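Local coordinates for protein 1A (Cricket paralysis virus, PDB 6C3R) that suppresses insect antiviral RNA silencing by inactivating host AGO2 and recruiting a cellular ubiquitin ligase complex that promotes its degradation, at residues F25-L39 with F101-F113. Numbering follows the deposited sequence.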
# COMPACT_ATOMS: atom_id res chain seq x y z
N PHE A 25 9.54 1.66 -9.53
CA PHE A 25 8.49 0.81 -8.91
C PHE A 25 7.24 0.67 -9.77
O PHE A 25 6.13 0.47 -9.26
CB PHE A 25 8.12 1.29 -7.50
CG PHE A 25 9.28 1.29 -6.56
CD1 PHE A 25 9.92 0.09 -6.23
CD2 PHE A 25 9.77 2.48 -6.03
CE1 PHE A 25 11.02 0.08 -5.39
CE2 PHE A 25 10.87 2.47 -5.18
CZ PHE A 25 11.50 1.27 -4.86
N CYS A 26 7.44 0.74 -11.09
CA CYS A 26 6.36 0.64 -12.04
C CYS A 26 6.93 0.39 -13.42
O CYS A 26 7.91 1.03 -13.82
CB CYS A 26 5.52 1.93 -12.05
SG CYS A 26 3.95 1.75 -12.91
N THR A 27 6.30 -0.53 -14.15
CA THR A 27 6.66 -0.83 -15.53
C THR A 27 5.42 -0.75 -16.45
O THR A 27 4.29 -0.99 -16.02
CB THR A 27 7.36 -2.21 -15.63
OG1 THR A 27 7.83 -2.41 -16.96
CG2 THR A 27 6.44 -3.37 -15.25
N PHE A 28 5.66 -0.43 -17.72
CA PHE A 28 4.61 -0.39 -18.74
C PHE A 28 4.74 -1.60 -19.65
O PHE A 28 5.86 -2.02 -19.94
CB PHE A 28 4.75 0.85 -19.63
CG PHE A 28 4.07 2.07 -19.12
CD1 PHE A 28 2.72 2.28 -19.37
CD2 PHE A 28 4.78 3.05 -18.44
CE1 PHE A 28 2.08 3.43 -18.93
CE2 PHE A 28 4.15 4.20 -18.00
CZ PHE A 28 2.79 4.39 -18.23
N TYR A 29 3.60 -2.13 -20.10
CA TYR A 29 3.55 -3.13 -21.16
C TYR A 29 2.84 -2.47 -22.31
O TYR A 29 2.07 -1.54 -22.10
CB TYR A 29 2.76 -4.36 -20.73
CG TYR A 29 3.41 -5.32 -19.75
CD1 TYR A 29 4.67 -5.08 -19.19
CD2 TYR A 29 2.73 -6.48 -19.36
CE1 TYR A 29 5.24 -5.97 -18.29
CE2 TYR A 29 3.28 -7.38 -18.45
CZ TYR A 29 4.53 -7.12 -17.92
OH TYR A 29 5.08 -8.00 -17.01
N VAL A 30 3.08 -2.97 -23.53
CA VAL A 30 2.52 -2.39 -24.76
C VAL A 30 1.73 -3.43 -25.55
O VAL A 30 2.29 -4.23 -26.29
CB VAL A 30 3.63 -1.80 -25.64
CG1 VAL A 30 3.06 -1.26 -26.94
CG2 VAL A 30 4.38 -0.70 -24.89
N GLN A 31 0.41 -3.40 -25.40
CA GLN A 31 -0.46 -4.43 -25.96
C GLN A 31 -1.69 -3.85 -26.62
O GLN A 31 -2.27 -2.88 -26.12
CB GLN A 31 -0.90 -5.35 -24.84
CG GLN A 31 0.22 -5.85 -23.96
CD GLN A 31 -0.29 -6.72 -22.85
OE1 GLN A 31 -1.48 -6.69 -22.55
NE2 GLN A 31 0.59 -7.51 -22.25
N SER A 32 -2.12 -4.47 -27.71
CA SER A 32 -3.31 -4.04 -28.42
C SER A 32 -4.59 -4.41 -27.71
O SER A 32 -5.54 -3.64 -27.68
CB SER A 32 -3.33 -4.62 -29.83
OG SER A 32 -2.42 -3.91 -30.65
N LYS A 33 -4.63 -5.61 -27.15
CA LYS A 33 -5.85 -6.15 -26.55
C LYS A 33 -5.50 -6.85 -25.24
O LYS A 33 -5.37 -8.07 -25.19
CB LYS A 33 -6.56 -7.11 -27.52
CG LYS A 33 -7.26 -6.40 -28.68
CD LYS A 33 -8.02 -7.40 -29.54
CE LYS A 33 -9.18 -6.77 -30.31
NZ LYS A 33 -10.07 -7.81 -30.92
N PRO A 34 -5.31 -6.05 -24.17
CA PRO A 34 -4.87 -6.59 -22.89
C PRO A 34 -5.97 -7.35 -22.18
O PRO A 34 -7.14 -7.03 -22.33
CB PRO A 34 -4.48 -5.35 -22.10
CG PRO A 34 -5.32 -4.27 -22.67
CD PRO A 34 -5.48 -4.59 -24.12
N GLN A 35 -5.58 -8.32 -21.38
CA GLN A 35 -6.52 -9.16 -20.65
C GLN A 35 -6.74 -8.54 -19.28
O GLN A 35 -6.31 -9.09 -18.27
CB GLN A 35 -6.00 -10.60 -20.54
CG GLN A 35 -5.49 -11.20 -21.86
CD GLN A 35 -6.59 -11.48 -22.88
OE1 GLN A 35 -7.76 -11.14 -22.67
NE2 GLN A 35 -6.21 -12.11 -24.00
N LEU A 36 -7.41 -7.39 -19.26
CA LEU A 36 -7.51 -6.56 -18.05
C LEU A 36 -8.26 -7.21 -16.91
O LEU A 36 -8.08 -6.83 -15.76
CB LEU A 36 -8.17 -5.23 -18.35
CG LEU A 36 -7.34 -4.21 -19.12
CD1 LEU A 36 -8.20 -3.00 -19.45
CD2 LEU A 36 -6.10 -3.80 -18.34
N LEU A 37 -9.12 -8.17 -17.25
CA LEU A 37 -9.87 -8.92 -16.25
C LEU A 37 -8.96 -9.91 -15.51
O LEU A 37 -9.18 -10.17 -14.34
CB LEU A 37 -11.08 -9.61 -16.89
CG LEU A 37 -12.42 -9.41 -16.17
CD1 LEU A 37 -12.69 -7.95 -15.81
CD2 LEU A 37 -13.55 -9.95 -17.03
N ASP A 38 -7.92 -10.41 -16.18
CA ASP A 38 -6.88 -11.24 -15.52
C ASP A 38 -6.06 -10.45 -14.48
O ASP A 38 -5.42 -11.06 -13.60
CB ASP A 38 -5.92 -11.87 -16.54
CG ASP A 38 -6.61 -12.78 -17.54
OD1 ASP A 38 -7.81 -13.13 -17.35
OD2 ASP A 38 -5.95 -13.15 -18.53
N LEU A 39 -6.06 -9.12 -14.60
CA LEU A 39 -5.39 -8.24 -13.64
C LEU A 39 -6.30 -7.68 -12.53
O LEU A 39 -5.87 -6.80 -11.77
CB LEU A 39 -4.72 -7.09 -14.40
CG LEU A 39 -3.68 -7.49 -15.44
CD1 LEU A 39 -3.26 -6.28 -16.24
CD2 LEU A 39 -2.47 -8.15 -14.80
N PHE A 101 11.62 -5.58 -3.29
CA PHE A 101 10.59 -4.64 -3.81
C PHE A 101 10.07 -5.07 -5.20
O PHE A 101 10.79 -5.72 -5.96
CB PHE A 101 11.15 -3.21 -3.88
CG PHE A 101 11.52 -2.62 -2.54
CD1 PHE A 101 10.55 -1.99 -1.76
CD2 PHE A 101 12.83 -2.67 -2.06
CE1 PHE A 101 10.88 -1.45 -0.52
CE2 PHE A 101 13.16 -2.13 -0.83
CZ PHE A 101 12.19 -1.51 -0.06
N GLY A 102 8.82 -4.70 -5.51
CA GLY A 102 8.14 -5.06 -6.79
C GLY A 102 7.66 -3.85 -7.59
O GLY A 102 7.81 -2.72 -7.13
N ASN A 103 7.08 -4.09 -8.77
CA ASN A 103 6.72 -3.02 -9.73
C ASN A 103 5.23 -3.01 -10.09
O ASN A 103 4.68 -4.04 -10.46
CB ASN A 103 7.52 -3.17 -11.04
CG ASN A 103 8.98 -2.72 -10.92
OD1 ASN A 103 9.34 -1.62 -11.35
ND2 ASN A 103 9.84 -3.60 -10.37
N GLY A 104 4.59 -1.84 -10.02
CA GLY A 104 3.20 -1.70 -10.45
C GLY A 104 3.09 -1.92 -11.94
O GLY A 104 4.02 -1.62 -12.67
N LEU A 105 1.96 -2.46 -12.40
CA LEU A 105 1.79 -2.77 -13.82
C LEU A 105 0.81 -1.82 -14.50
O LEU A 105 -0.32 -1.65 -14.03
CB LEU A 105 1.31 -4.20 -13.98
CG LEU A 105 1.05 -4.71 -15.40
CD1 LEU A 105 2.23 -4.43 -16.32
CD2 LEU A 105 0.78 -6.21 -15.38
N LEU A 106 1.26 -1.21 -15.60
CA LEU A 106 0.41 -0.41 -16.47
C LEU A 106 0.53 -0.84 -17.91
O LEU A 106 1.56 -1.35 -18.32
CB LEU A 106 0.77 1.07 -16.39
CG LEU A 106 0.35 1.71 -15.06
CD1 LEU A 106 1.02 3.07 -14.90
CD2 LEU A 106 -1.15 1.84 -14.93
N ILE A 107 -0.53 -0.59 -18.67
CA ILE A 107 -0.61 -1.02 -20.06
C ILE A 107 -1.09 0.12 -20.94
O ILE A 107 -2.02 0.83 -20.61
CB ILE A 107 -1.56 -2.23 -20.25
CG1 ILE A 107 -1.20 -3.31 -19.24
CG2 ILE A 107 -1.49 -2.76 -21.68
CD1 ILE A 107 -1.97 -4.59 -19.39
N VAL A 108 -0.48 0.21 -22.10
CA VAL A 108 -0.73 1.29 -23.04
C VAL A 108 -0.82 0.64 -24.42
O VAL A 108 -0.16 -0.35 -24.65
CB VAL A 108 0.43 2.34 -22.85
CG1 VAL A 108 1.22 2.62 -24.12
CG2 VAL A 108 -0.12 3.61 -22.24
N SER A 109 -1.60 1.20 -25.33
CA SER A 109 -1.63 0.68 -26.70
C SER A 109 -0.29 0.96 -27.46
O SER A 109 0.49 1.85 -27.06
CB SER A 109 -2.82 1.24 -27.48
OG SER A 109 -2.58 2.55 -27.97
N PRO A 110 -0.03 0.22 -28.57
CA PRO A 110 1.15 0.46 -29.40
C PRO A 110 1.20 1.79 -30.13
O PRO A 110 2.27 2.36 -30.31
CB PRO A 110 1.06 -0.66 -30.43
CG PRO A 110 0.30 -1.73 -29.76
CD PRO A 110 -0.74 -0.99 -29.00
N ARG A 111 0.06 2.29 -30.57
CA ARG A 111 0.03 3.57 -31.26
C ARG A 111 0.50 4.66 -30.28
O ARG A 111 1.31 5.51 -30.62
CB ARG A 111 -1.37 3.82 -31.80
CG ARG A 111 -1.58 5.09 -32.61
CD ARG A 111 -0.95 5.09 -34.00
NE ARG A 111 0.43 5.62 -33.93
CZ ARG A 111 1.55 5.07 -34.40
NH1 ARG A 111 1.56 3.92 -35.05
NH2 ARG A 111 2.70 5.70 -34.20
N PHE A 112 0.03 4.58 -29.05
CA PHE A 112 0.34 5.57 -28.04
C PHE A 112 1.80 5.54 -27.61
O PHE A 112 2.43 6.60 -27.44
CB PHE A 112 -0.56 5.32 -26.83
CG PHE A 112 -0.43 6.36 -25.77
CD1 PHE A 112 0.55 6.26 -24.79
CD2 PHE A 112 -1.31 7.44 -25.75
CE1 PHE A 112 0.66 7.22 -23.82
CE2 PHE A 112 -1.19 8.40 -24.78
CZ PHE A 112 -0.20 8.29 -23.81
N PHE A 113 2.32 4.33 -27.40
CA PHE A 113 3.73 4.10 -27.11
C PHE A 113 4.64 4.70 -28.17
O PHE A 113 5.62 5.35 -27.85
CB PHE A 113 4.03 2.62 -26.97
CG PHE A 113 5.50 2.30 -26.92
CD1 PHE A 113 6.29 2.73 -25.86
CD2 PHE A 113 6.12 1.58 -27.95
CE1 PHE A 113 7.65 2.43 -25.81
CE2 PHE A 113 7.47 1.28 -27.90
CZ PHE A 113 8.24 1.70 -26.84
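Y29 and L105 meet on a two-stranded parallel β-sheet, formed by strands 26-30 and 104-108 within a mostly helical protein. CD1 of L105 sits over the centre of the Y29 ring, a CH-pi contact 3.5 Å from the centroid and 5° off the ring normal. The first torsion of L105 places CG anti to the backbone N (chi1 179°), and the second then sets CD1 over the ring. Its other methyl, CD2, meets L39 CD2 at 3.8 Å. L39 CD1 approaches I107 CD1 tip to tip, and P34 CB touches the same I107 methyl at 3.8 Å. The loop after strand 26-30 thus folds back over the L105 and I107 face.

On the face of C26, F28 and V30, the F28 ring lies obliquely against L106, with CE1 3.7 Å from L106 CB. W123 and F120 meet this ring edge-to-face, and F87 of helix 77-90 packs on C26 and L106 on the same face. V30, the last residue of its strand, lays CG2 over one face of the F113 ring in the helix that follows strand 104-108.

Six backbone hydrogen bonds join the two segments. T27 and Y29 each donate to one residue of strand 104-108 and accept from another. L105 O points out of this ladder and accepts from R63 NE of helix 53-70. F49 of the second subunit packs on L39 and L105. The region that binds and inhibits AGO2 ends at F101, just before strand 104-108. At that end, G104 N donates to F25 O at 2.9 Å, from 47° out of the carbonyl plane.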